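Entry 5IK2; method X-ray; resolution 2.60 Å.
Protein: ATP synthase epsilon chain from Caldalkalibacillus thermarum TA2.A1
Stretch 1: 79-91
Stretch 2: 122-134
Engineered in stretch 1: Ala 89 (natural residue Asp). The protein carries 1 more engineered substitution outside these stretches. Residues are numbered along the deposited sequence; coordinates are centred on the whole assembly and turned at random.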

# COMPACT_ATOMS: atom_id res chain seq x y z
N ALA H 79 -38.65 45.58 21.14
CA ALA H 79 -37.53 46.49 20.82
C ALA H 79 -36.45 45.83 19.98
O ALA H 79 -36.33 44.61 19.96
N ASP H 80 -35.66 46.66 19.29
CA ASP H 80 -34.54 46.18 18.46
C ASP H 80 -33.52 45.43 19.31
O ASP H 80 -33.12 44.32 18.96
N THR H 81 -33.12 46.05 20.41
CA THR H 81 -32.21 45.44 21.37
C THR H 81 -32.71 45.66 22.80
O THR H 81 -33.27 46.71 23.12
N ALA H 82 -32.51 44.64 23.64
CA ALA H 82 -32.83 44.71 25.06
C ALA H 82 -31.85 43.82 25.83
O ALA H 82 -31.72 42.63 25.51
N GLU H 83 -31.14 44.39 26.80
CA GLU H 83 -30.17 43.64 27.60
C GLU H 83 -30.25 43.97 29.08
O GLU H 83 -30.37 45.13 29.46
N LEU H 84 -30.17 42.93 29.91
CA LEU H 84 -29.95 43.07 31.35
C LEU H 84 -28.48 43.45 31.57
O LEU H 84 -27.66 43.26 30.67
N PRO H 85 -28.12 43.98 32.77
CA PRO H 85 -26.74 44.42 33.01
C PRO H 85 -25.66 43.37 32.74
O PRO H 85 -24.64 43.69 32.12
N GLU H 86 -25.90 42.14 33.18
CA GLU H 86 -24.92 41.04 33.05
C GLU H 86 -24.60 40.60 31.61
O GLU H 86 -23.52 40.07 31.36
N GLU H 87 -25.53 40.83 30.68
CA GLU H 87 -25.37 40.37 29.28
C GLU H 87 -25.05 41.49 28.27
O GLU H 87 -25.34 41.36 27.08
N ILE H 88 -24.41 42.57 28.75
CA ILE H 88 -23.97 43.69 27.91
C ILE H 88 -22.46 43.62 27.72
O ILE H 88 -21.71 43.52 28.69
N ALA H 89 -22.01 43.69 26.46
CA ALA H 89 -20.59 43.78 26.14
C ALA H 89 -20.10 45.22 26.37
O ALA H 89 -20.40 46.12 25.57
N VAL H 90 -19.36 45.43 27.46
CA VAL H 90 -19.02 46.78 27.93
C VAL H 90 -17.98 47.47 27.03
O VAL H 90 -18.16 48.64 26.68
N GLU H 91 -16.92 46.75 26.66
CA GLU H 91 -15.88 47.30 25.78
C GLU H 91 -16.39 47.63 24.37
O GLU H 91 -15.94 48.61 23.77
N GLU H 122 -26.91 56.73 21.22
CA GLU H 122 -27.88 56.54 22.31
C GLU H 122 -27.97 55.08 22.78
O GLU H 122 -28.13 54.83 23.97
N ARG H 123 -27.89 54.15 21.83
CA ARG H 123 -27.84 52.71 22.15
C ARG H 123 -26.61 52.37 23.00
O ARG H 123 -26.72 51.59 23.95
N ALA H 124 -25.47 52.95 22.65
CA ALA H 124 -24.21 52.70 23.35
C ALA H 124 -24.20 53.27 24.77
O ALA H 124 -23.79 52.59 25.71
N GLU H 125 -24.65 54.52 24.92
CA GLU H 125 -24.67 55.20 26.23
C GLU H 125 -25.65 54.56 27.22
O GLU H 125 -25.35 54.46 28.41
N VAL H 126 -26.82 54.14 26.72
CA VAL H 126 -27.81 53.45 27.55
C VAL H 126 -27.31 52.07 28.00
O VAL H 126 -27.57 51.67 29.13
N ARG H 127 -26.59 51.37 27.12
CA ARG H 127 -25.92 50.11 27.49
C ARG H 127 -24.88 50.28 28.60
O ARG H 127 -24.73 49.41 29.46
N LEU H 128 -24.16 51.41 28.58
CA LEU H 128 -23.18 51.74 29.62
C LEU H 128 -23.84 52.12 30.95
O LEU H 128 -23.34 51.74 32.01
N GLN H 129 -24.94 52.88 30.90
CA GLN H 129 -25.72 53.24 32.10
C GLN H 129 -26.23 52.01 32.86
O GLN H 129 -26.12 51.94 34.09
N VAL H 130 -26.80 51.06 32.12
CA VAL H 130 -27.36 49.83 32.70
C VAL H 130 -26.26 48.87 33.18
O VAL H 130 -26.46 48.13 34.14
N ALA H 131 -25.09 48.90 32.52
CA ALA H 131 -23.93 48.12 32.95
C ALA H 131 -23.32 48.63 34.27
O ALA H 131 -22.87 47.82 35.09
N ASN H 132 -23.29 49.95 34.46
CA ASN H 132 -22.76 50.56 35.70
C ASN H 132 -23.64 50.33 36.94
O ASN H 132 -23.13 50.40 38.06
N SER H 133 -24.93 50.08 36.74
CA SER H 133 -25.85 49.80 37.86
C SER H 133 -25.54 48.48 38.59
O SER H 133 -25.80 48.36 39.79
N LYS H 134 -25.00 47.51 37.85
CA LYS H 134 -24.52 46.25 38.44
C LYS H 134 -23.24 46.51 39.24
O LYS H 134 -22.99 45.85 40.25

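The short strand that ends at Glu 83 runs nearly parallel to the helix of the second stretch, their axes 13° apart in direction, and the gap is bridged mainly by long side chains. At the end of the strand, Glu 83 (chi1 m) points toward the helix and meets Arg 127, whose CB leaves sideways but whose m, t, t chain carries the guanidinium to the strand. Arg 127 NE donates to Glu 83 OE1 at 3.2 Å and Arg 127 NH2 to Glu 83 OE2 at 3.0 Å, a two-pronged salt bridge that gives each carboxylate oxygen its own donor. The methyl of Thr 81 (p) packs nearby, CG2 lying 3.5 Å from Arg 127 NH2.

The Arg 123 end is looser. Asp 80 OD2 remains 4.3 Å from Arg 123 NH2, beyond a salt bridge; both Asp 80 OD2 and Arg 123 NE are hydrogen-bonded elsewhere in the structure, as is Thr 81 OG1.

Beyond the salt bridge the contact becomes apolar. Val 130 (t) receives Pro 85, CG1 to CG 3.7 Å, and Ile 88 (m, t), CG1 to CD1 4.0 Å. Val 90 (t) sets CG2 4.0 Å from Ala 131 CB. Within the stretches, Ser 133 OG (p) donates to Val 130 O at 2.7 Å, while Glu 87, pointing away, accepts Leu 84 N at OE2, 3.1 Å.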

# COMPACT_ATOMS: atom_id res chain seq x y z
CB ALA H 79 -36.93 47.03 22.11
CB ASP H 80 -33.82 47.35 17.76
CG ASP H 80 -34.69 48.07 16.74
OD1 ASP H 80 -35.79 47.58 16.40
OD2 ASP H 80 -34.25 49.14 16.26
CB THR H 81 -30.79 46.01 21.24
OG1 THR H 81 -30.83 47.44 21.34
CG2 THR H 81 -30.18 45.63 19.90
CB ALA H 82 -34.26 44.26 25.30
CB GLU H 83 -28.73 43.91 27.12
CG GLU H 83 -28.43 43.49 25.69
CD GLU H 83 -28.54 44.61 24.66
OE1 GLU H 83 -28.67 45.80 25.04
OE2 GLU H 83 -28.49 44.30 23.45
CB LEU H 84 -30.26 41.74 32.07
CG LEU H 84 -31.68 41.19 31.95
CD1 LEU H 84 -31.70 39.70 32.25
CD2 LEU H 84 -32.63 41.93 32.88
CB PRO H 85 -26.75 44.80 34.50
CG PRO H 85 -28.17 45.14 34.79
CD PRO H 85 -28.96 44.17 33.97
CB GLU H 86 -25.35 39.81 33.89
CG GLU H 86 -26.63 39.09 33.44
CD GLU H 86 -27.88 39.46 34.23
OE1 GLU H 86 -27.98 40.62 34.70
OE2 GLU H 86 -28.76 38.59 34.38
CB GLU H 87 -26.60 39.54 28.86
CG GLU H 87 -27.91 40.32 28.68
CD GLU H 87 -29.15 39.44 28.68
OE1 GLU H 87 -29.04 38.19 28.58
OE2 GLU H 87 -30.27 39.99 28.79
CB ILE H 88 -24.35 45.05 28.56
CG1 ILE H 88 -25.87 45.25 28.54
CG2 ILE H 88 -23.66 46.22 27.84
CD1 ILE H 88 -26.37 46.30 29.51
CB ALA H 89 -20.33 43.35 24.70
CB VAL H 90 -18.54 46.76 29.41
CG1 VAL H 90 -18.04 48.13 29.86
CG2 VAL H 90 -19.66 46.28 30.31
CB GLU H 91 -14.68 46.35 25.69
CG GLU H 91 -13.91 46.19 27.00
CD GLU H 91 -13.27 47.48 27.47
OE1 GLU H 91 -12.50 48.08 26.69
OE2 GLU H 91 -13.55 47.90 28.61
CB GLU H 122 -29.27 57.04 21.89
CG GLU H 122 -29.39 58.56 21.87
CD GLU H 122 -30.67 59.06 21.23
OE1 GLU H 122 -31.59 58.25 20.97
OE2 GLU H 122 -30.76 60.27 20.98
CB ARG H 123 -27.82 51.88 20.86
CG ARG H 123 -27.88 50.38 21.06
CD ARG H 123 -27.70 49.64 19.74
NE ARG H 123 -28.82 49.86 18.82
CZ ARG H 123 -28.92 49.36 17.59
NH1 ARG H 123 -27.95 48.58 17.09
NH2 ARG H 123 -29.98 49.63 16.84
CB ALA H 124 -23.04 53.26 22.56
CB GLU H 125 -24.95 56.70 26.07
CG GLU H 125 -23.80 57.46 25.43
CD GLU H 125 -24.04 58.96 25.35
OE1 GLU H 125 -25.17 59.38 25.03
OE2 GLU H 125 -23.08 59.72 25.61
CB VAL H 126 -29.18 53.34 26.81
CG1 VAL H 126 -30.13 52.39 27.52
CG2 VAL H 126 -29.81 54.71 26.70
CB ARG H 127 -25.27 49.45 26.26
CG ARG H 127 -26.25 48.67 25.39
CD ARG H 127 -25.60 48.24 24.09
NE ARG H 127 -26.47 47.35 23.31
CZ ARG H 127 -26.20 46.89 22.09
NH1 ARG H 127 -25.08 47.24 21.46
NH2 ARG H 127 -27.06 46.08 21.48
CB LEU H 128 -22.25 52.87 29.15
CG LEU H 128 -21.33 52.49 27.97
CD1 LEU H 128 -20.83 53.73 27.25
CD2 LEU H 128 -20.16 51.63 28.43
CB GLN H 129 -26.91 54.13 31.74
CG GLN H 129 -26.58 55.57 31.41
CD GLN H 129 -27.79 56.37 30.94
OE1 GLN H 129 -28.89 56.20 31.46
NE2 GLN H 129 -27.58 57.23 29.95
CB VAL H 130 -28.34 49.14 31.72
CG1 VAL H 130 -28.85 47.81 32.27
CG2 VAL H 130 -29.52 50.06 31.43
CB ALA H 131 -22.87 48.10 31.86
CB ASN H 132 -22.55 52.08 35.52
CG ASN H 132 -21.43 52.41 34.55
OD1 ASN H 132 -21.54 53.36 33.77
ND2 ASN H 132 -20.34 51.65 34.59
CB SER H 133 -27.31 49.81 37.38
OG SER H 133 -27.57 48.74 36.48
CB LYS H 134 -24.24 45.22 37.33
CG LYS H 134 -23.95 43.81 37.83
CD LYS H 134 -23.48 42.92 36.69
CE LYS H 134 -23.04 41.56 37.22
NZ LYS H 134 -22.44 40.71 36.15